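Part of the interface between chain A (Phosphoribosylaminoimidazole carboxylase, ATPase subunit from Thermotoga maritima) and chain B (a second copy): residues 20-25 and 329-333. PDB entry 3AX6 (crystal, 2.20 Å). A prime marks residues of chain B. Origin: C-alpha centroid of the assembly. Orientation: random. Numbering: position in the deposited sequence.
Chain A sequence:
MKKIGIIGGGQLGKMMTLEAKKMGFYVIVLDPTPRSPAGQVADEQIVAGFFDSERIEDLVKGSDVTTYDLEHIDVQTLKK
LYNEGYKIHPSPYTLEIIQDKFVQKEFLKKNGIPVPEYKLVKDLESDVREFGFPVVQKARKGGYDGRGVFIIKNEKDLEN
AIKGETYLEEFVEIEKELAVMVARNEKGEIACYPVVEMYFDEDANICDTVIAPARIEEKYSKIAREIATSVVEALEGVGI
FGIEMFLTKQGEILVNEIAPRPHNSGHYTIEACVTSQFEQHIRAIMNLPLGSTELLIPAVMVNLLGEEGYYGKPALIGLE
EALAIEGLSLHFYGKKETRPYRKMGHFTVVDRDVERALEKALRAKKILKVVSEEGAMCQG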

# COMPACT_ATOMS: atom_id res chain seq x y z
N ALA A 20 1.71 9.86 -2.44
CA ALA A 20 1.69 11.30 -2.23
C ALA A 20 0.32 11.74 -1.72
O ALA A 20 0.22 12.47 -0.74
N LYS A 21 -0.73 11.28 -2.37
CA LYS A 21 -2.08 11.63 -1.94
C LYS A 21 -2.34 11.07 -0.55
O LYS A 21 -3.06 11.66 0.24
N LYS A 22 -1.72 9.92 -0.26
CA LYS A 22 -1.86 9.29 1.05
C LYS A 22 -1.32 10.19 2.16
O LYS A 22 -1.79 10.13 3.29
N MSE A 23 -0.32 11.01 1.84
CA MSE A 23 0.28 11.88 2.83
C MSE A 23 -0.44 13.23 2.88
O MSE A 23 -0.03 14.14 3.58
N GLY A 24 -1.54 13.32 2.12
CA GLY A 24 -2.33 14.54 2.09
C GLY A 24 -1.93 15.59 1.07
O GLY A 24 -2.28 16.76 1.20
N PHE A 25 -1.21 15.19 0.03
CA PHE A 25 -0.80 16.15 -0.98
C PHE A 25 -1.70 16.13 -2.20
O PHE A 25 -2.38 15.15 -2.49
N SER B 329 3.71 6.49 10.19
CA SER B 329 3.38 6.67 8.79
C SER B 329 1.96 7.20 8.85
O SER B 329 1.25 6.97 9.83
N LEU B 330 1.54 7.89 7.80
CA LEU B 330 0.23 8.51 7.76
C LEU B 330 -0.67 8.07 6.60
O LEU B 330 -0.19 7.85 5.49
N HIS B 331 -1.97 7.97 6.86
CA HIS B 331 -2.94 7.62 5.82
C HIS B 331 -4.06 8.66 5.87
O HIS B 331 -5.01 8.54 6.65
N PHE B 332 -3.93 9.70 5.06
CA PHE B 332 -4.91 10.77 5.01
C PHE B 332 -5.85 10.49 3.84
O PHE B 332 -5.42 10.34 2.71
N TYR B 333 -7.15 10.42 4.12
CA TYR B 333 -8.12 10.15 3.07
C TYR B 333 -8.37 11.42 2.27
O TYR B 333 -8.11 12.53 2.72

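A single backbone hydrogen bond can link two subunits while side chains pack around it; the contact between residues 20-25 and strand 329′-332′ is an example. Ala20 lies out of reach, its carbonyl engaged within its own chain by the amides of Met23 and Phe25. Lys21, with an m chi1, points sideways, and its NZ is hydrogen-bonded elsewhere in the structure. Lys22 supplies the anchor: Phe332′ N donates to Lys22 O at 2.8 Å, and the nearly straight angle of 170° marks a well-aimed bond. The Lys22 side chain, chi1 off-well at -91° and then t, p, t, lays CE over one face of the His331′ ring, 4.2 Å from the centroid, a CH-pi contact, although the CA-to-CB bond of His331′ points away. Met23, a selenomethionine in the t, t, m conformation, also points away, yet its CG lies 4.4 Å from CD2 of Leu330′ (chi1 t, chi2 p), whose end comes nearer than its sideways start suggests. At Gly24 the absence of a side chain matters. Phe332′, chi1 t, points toward chain A and brings CD2 to 3.6 Å from Gly24 CA; a CB there would sit tightly against that ring, and the backbone angles themselves call for glycine. Phe25 turns away, making no contact.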

# COMPACT_ATOMS: atom_id res chain seq x y z
CB ALA A 20 2.04 12.03 -3.53
CB LYS A 21 -3.11 11.11 -2.94
CG LYS A 21 -2.94 11.75 -4.32
CD LYS A 21 -4.03 11.33 -5.30
CE LYS A 21 -5.41 11.79 -4.84
NZ LYS A 21 -5.45 13.24 -4.58
CB LYS A 22 -1.10 7.97 1.11
CG LYS A 22 -1.89 6.74 0.72
CD LYS A 22 -1.12 5.48 1.13
CE LYS A 22 -0.75 5.51 2.62
NZ LYS A 22 -0.02 4.30 3.08
CB MSE A 23 1.77 12.08 2.53
CG MSE A 23 2.62 12.44 3.74
SE MSE A 23 4.54 12.31 3.41
CE MSE A 23 4.58 10.47 2.79
CB PHE A 25 0.64 15.89 -1.38
CG PHE A 25 1.63 16.12 -0.28
CD1 PHE A 25 1.83 17.41 0.22
CD2 PHE A 25 2.35 15.07 0.26
CE1 PHE A 25 2.74 17.63 1.25
CE2 PHE A 25 3.26 15.29 1.29
CZ PHE A 25 3.45 16.57 1.79
CB SER B 329 3.41 5.35 8.01
OG SER B 329 2.25 4.58 8.26
CB LEU B 330 0.42 10.02 7.71
CG LEU B 330 -0.80 10.89 7.46
CD1 LEU B 330 -1.63 10.95 8.72
CD2 LEU B 330 -0.35 12.27 7.04
CB HIS B 331 -3.54 6.23 6.05
CG HIS B 331 -4.21 5.66 4.84
ND1 HIS B 331 -4.90 6.44 3.94
CD2 HIS B 331 -4.29 4.39 4.37
CE1 HIS B 331 -5.38 5.67 2.97
NE2 HIS B 331 -5.02 4.42 3.21
CB PHE B 332 -4.20 12.12 4.83
CG PHE B 332 -5.08 13.31 5.02
CD1 PHE B 332 -5.65 13.58 6.26
CD2 PHE B 332 -5.37 14.15 3.95
CE1 PHE B 332 -6.49 14.68 6.43
CE2 PHE B 332 -6.21 15.25 4.11
CZ PHE B 332 -6.78 15.52 5.36
CB TYR B 333 -9.43 9.62 3.67
CG TYR B 333 -9.25 8.62 4.79
CD1 TYR B 333 -8.19 7.71 4.78
CD2 TYR B 333 -10.15 8.56 5.86
CE1 TYR B 333 -8.02 6.78 5.81
CE2 TYR B 333 -10.00 7.63 6.89
CZ TYR B 333 -8.93 6.75 6.86
OH TYR B 333 -8.76 5.85 7.88